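Local coordinates for protein aspartate aminotransferase (Leishmania major, PDB 4H51) that probably transfers the amino group of L-aspartate to 2-oxoglutarate, using pyridoxal 5'-phosphate as cofactor, and works as a homodimer, at residues B[376-381]-B[387-392]. Residues are numbered along the deposited sequence; the frame is centred on the assembly and turned at random.
Sequences QCEYCQ and ITVSGR
Ile387 meets the helix through two groups, its backbone carbonyl and its CD1 methyl. The contact lies in the C-terminal part of a class I aminotransferase, where helix 374-382 packs on a type I beta turn, Thr388 to Gly391, leading into strand 392-394. The amide of Gln381 donates from NE2 to Ile387 O at 2.8 Å. The bond is nearly straight (170° at the hydrogen) and lies in both the carbonyl plane and the glutamine amide plane, which would hold the amide in this orientation. The extended Ile387 chain carries CD1 to the helix, 4.0 Å from Cys377 SG and 4.1 Å from Cys380 SG. Leu372 also touches both cysteines.

Thr388 turns its side chain from the helix and offers its carbonyl, with O 3.3 Å from Cys377 CB. That oxygen also accepts the turn bond from Gly391 N. On the far side, Thr388 OG1 accepts from Arg392 N and shares a hydrogen bond with Ser390 OG, so one hydroxyl ties Thr388, Ser390 and Arg392 together.

Val389 sets its CG1 methyl against the NE2 and OE1 end of the Gln381 amide, little out of its plane, 3.4 Å from Gln381 NE2, and more loosely beside Glu378 CG. Gly391 closes the turn with a positive phi (90°). Its backbone is also hydrogen-bonded to that of Leu370, just after strand 367-369. Arg392 points its CB away, and its guanidinium hydrogen-bonds Asn201 OD1 and Val50 O. With SG anti to its own carbonyl carbon (chi1 -60°), Cys377 places the sulfur against the end of the turn, 3.5 Å from Gly391 N.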
ATOM      1  N   GLN B 376     -31.794 -19.949  -2.073  1.00 34.86           N
ATOM      2  CA  GLN B 376     -31.001 -21.104  -2.512  1.00 33.92           C
ATOM      3  C   GLN B 376     -29.510 -21.039  -2.184  1.00 32.84           C
ATOM      4  O   GLN B 376     -28.909 -22.064  -1.796  1.00 33.60           O
ATOM      5  CB  GLN B 376     -31.198 -21.346  -3.995  1.00 32.29           C
ATOM      6  CG  GLN B 376     -32.608 -21.773  -4.291  1.00 32.49           C
ATOM      7  CD  GLN B 376     -32.915 -21.745  -5.767  1.00 33.26           C
ATOM      8  OE1 GLN B 376     -32.235 -21.069  -6.540  1.00 33.67           O
ATOM      9  NE2 GLN B 376     -33.952 -22.455  -6.164  1.00 33.12           N
ATOM     10  N   CYS B 377     -28.893 -19.871  -2.343  1.00 28.57           N
ATOM     11  CA  CYS B 377     -27.489 -19.736  -1.993  1.00 27.29           C
ATOM     12  C   CYS B 377     -27.288 -19.838  -0.461  1.00 29.61           C
ATOM     13  O   CYS B 377     -26.371 -20.500   0.010  1.00 28.18           O
ATOM     14  CB  CYS B 377     -26.910 -18.435  -2.537  1.00 25.61           C
ATOM     15  SG  CYS B 377     -27.004 -18.280  -4.351  1.00 21.35           S
ATOM     16  N   GLU B 378     -28.163 -19.189   0.313  1.00 30.96           N
ATOM     17  CA  GLU B 378     -28.151 -19.300   1.786  1.00 32.81           C
ATOM     18  C   GLU B 378     -28.270 -20.760   2.243  1.00 33.73           C
ATOM     19  O   GLU B 378     -27.539 -21.191   3.145  1.00 36.32           O
ATOM     20  CB  GLU B 378     -29.274 -18.416   2.419  1.00 34.07           C
ATOM     21  CG  GLU B 378     -28.765 -16.995   2.637  1.00 32.78           C
ATOM     22  CD  GLU B 378     -29.853 -15.950   2.832  1.00 33.17           C
ATOM     23  OE1 GLU B 378     -31.052 -16.293   2.699  1.00 33.04           O
ATOM     24  OE2 GLU B 378     -29.476 -14.784   3.086  1.00 32.26           O
ATOM     25  N   TYR B 379     -29.174 -21.503   1.615  1.00 31.68           N
ATOM     26  CA  TYR B 379     -29.265 -22.904   1.816  1.00 33.02           C
ATOM     27  C   TYR B 379     -27.851 -23.558   1.688  1.00 33.34           C
ATOM     28  O   TYR B 379     -27.325 -24.201   2.652  1.00 31.08           O
ATOM     29  CB  TYR B 379     -30.244 -23.519   0.795  1.00 33.72           C
ATOM     30  CG  TYR B 379     -30.372 -24.996   0.986  1.00 35.88           C
ATOM     31  CD1 TYR B 379     -31.268 -25.525   1.927  1.00 37.88           C
ATOM     32  CD2 TYR B 379     -29.582 -25.879   0.264  1.00 36.71           C
ATOM     33  CE1 TYR B 379     -31.376 -26.897   2.125  1.00 39.30           C
ATOM     34  CE2 TYR B 379     -29.686 -27.260   0.455  1.00 39.16           C
ATOM     35  CZ  TYR B 379     -30.570 -27.765   1.396  1.00 39.61           C
ATOM     36  OH  TYR B 379     -30.660 -29.135   1.593  1.00 40.82           O
ATOM     37  N   CYS B 380     -27.226 -23.341   0.522  1.00 29.64           N
ATOM     38  CA  CYS B 380     -25.991 -24.019   0.183  1.00 28.38           C
ATOM     39  C   CYS B 380     -25.004 -23.724   1.306  1.00 29.35           C
ATOM     40  O   CYS B 380     -24.269 -24.618   1.787  1.00 29.36           O
ATOM     41  CB  CYS B 380     -25.460 -23.528  -1.189  1.00 27.63           C
ATOM     42  SG  CYS B 380     -26.298 -24.120  -2.691  1.00 26.99           S
ATOM     43  N   GLN B 381     -25.018 -22.480   1.760  1.00 28.79           N
ATOM     44  CA  GLN B 381     -24.070 -21.997   2.748  1.00 31.10           C
ATOM     45  C   GLN B 381     -24.237 -22.747   4.074  1.00 32.79           C
ATOM     46  O   GLN B 381     -23.252 -23.101   4.730  1.00 34.56           O
ATOM     47  CB  GLN B 381     -24.249 -20.500   2.987  1.00 30.58           C
ATOM     48  CG  GLN B 381     -23.784 -19.630   1.845  1.00 29.08           C
ATOM     49  CD  GLN B 381     -24.235 -18.172   1.985  1.00 30.60           C
ATOM     50  OE1 GLN B 381     -25.047 -17.845   2.874  1.00 32.21           O
ATOM     51  NE2 GLN B 381     -23.726 -17.292   1.102  1.00 27.16           N
ATOM     52  N   ILE B 387     -20.832 -20.780  -1.247  1.00 18.54           N
ATOM     53  CA  ILE B 387     -20.871 -19.807  -2.348  1.00 17.72           C
ATOM     54  C   ILE B 387     -21.417 -18.468  -1.824  1.00 19.25           C
ATOM     55  O   ILE B 387     -22.007 -18.421  -0.725  1.00 20.96           O
ATOM     56  CB  ILE B 387     -21.735 -20.343  -3.510  1.00 17.28           C
ATOM     57  CG1 ILE B 387     -23.186 -20.492  -3.102  1.00 17.02           C
ATOM     58  CG2 ILE B 387     -21.217 -21.699  -3.972  1.00 17.49           C
ATOM     59  CD1 ILE B 387     -24.065 -20.980  -4.204  1.00 16.95           C
ATOM     60  N   THR B 388     -21.283 -17.384  -2.593  1.00 18.66           N
ATOM     61  CA  THR B 388     -21.920 -16.143  -2.178  1.00 19.23           C
ATOM     62  C   THR B 388     -23.443 -16.151  -2.352  1.00 21.26           C
ATOM     63  O   THR B 388     -24.039 -16.954  -3.102  1.00 20.45           O
ATOM     64  CB  THR B 388     -21.347 -14.915  -2.898  1.00 18.73           C
ATOM     65  OG1 THR B 388     -21.898 -14.853  -4.248  1.00 18.22           O
ATOM     66  CG2 THR B 388     -19.803 -14.985  -2.931  1.00 17.88           C
ATOM     67  N   VAL B 389     -24.081 -15.199  -1.662  1.00 22.95           N
ATOM     68  CA  VAL B 389     -25.510 -15.024  -1.746  1.00 23.21           C
ATOM     69  C   VAL B 389     -25.995 -14.642  -3.163  1.00 22.01           C
ATOM     70  O   VAL B 389     -27.139 -14.852  -3.507  1.00 23.49           O
ATOM     71  CB  VAL B 389     -26.021 -14.012  -0.684  1.00 26.13           C
ATOM     72  CG1 VAL B 389     -25.698 -14.516   0.707  1.00 28.92           C
ATOM     73  CG2 VAL B 389     -25.427 -12.636  -0.877  1.00 25.45           C
ATOM     74  N   SER B 390     -25.106 -14.097  -3.975  1.00 20.31           N
ATOM     75  CA  SER B 390     -25.401 -13.811  -5.403  1.00 19.59           C
ATOM     76  C   SER B 390     -25.163 -14.987  -6.369  1.00 17.90           C
ATOM     77  O   SER B 390     -25.364 -14.875  -7.587  1.00 17.21           O
ATOM     78  CB  SER B 390     -24.581 -12.606  -5.852  1.00 19.08           C
ATOM     79  OG  SER B 390     -23.176 -12.829  -5.676  1.00 23.41           O
ATOM     80  N   GLY B 391     -24.728 -16.105  -5.816  1.00 17.05           N
ATOM     81  CA  GLY B 391     -24.501 -17.323  -6.570  1.00 16.38           C
ATOM     82  C   GLY B 391     -23.103 -17.471  -7.146  1.00 15.25           C
ATOM     83  O   GLY B 391     -22.886 -18.301  -8.010  1.00 14.65           O
ATOM     84  N   ARG B 392     -22.148 -16.686  -6.664  1.00 14.89           N
ATOM     85  CA  ARG B 392     -20.762 -16.809  -7.106  1.00 15.04           C
ATOM     86  C   ARG B 392     -20.015 -17.916  -6.408  1.00 14.95           C
ATOM     87  O   ARG B 392     -20.000 -17.972  -5.171  1.00 15.13           O
ATOM     88  CB  ARG B 392     -19.973 -15.497  -6.869  1.00 15.23           C
ATOM     89  CG  ARG B 392     -18.693 -15.489  -7.681  1.00 16.03           C
ATOM     90  CD  ARG B 392     -17.765 -14.304  -7.412  1.00 16.71           C
ATOM     91  NE  ARG B 392     -17.049 -14.439  -6.140  1.00 18.02           N
ATOM     92  CZ  ARG B 392     -16.252 -13.504  -5.600  1.00 18.76           C
ATOM     93  NH1 ARG B 392     -16.070 -12.350  -6.221  1.00 18.85           N
ATOM     94  NH2 ARG B 392     -15.631 -13.736  -4.429  1.00 19.19           N
TER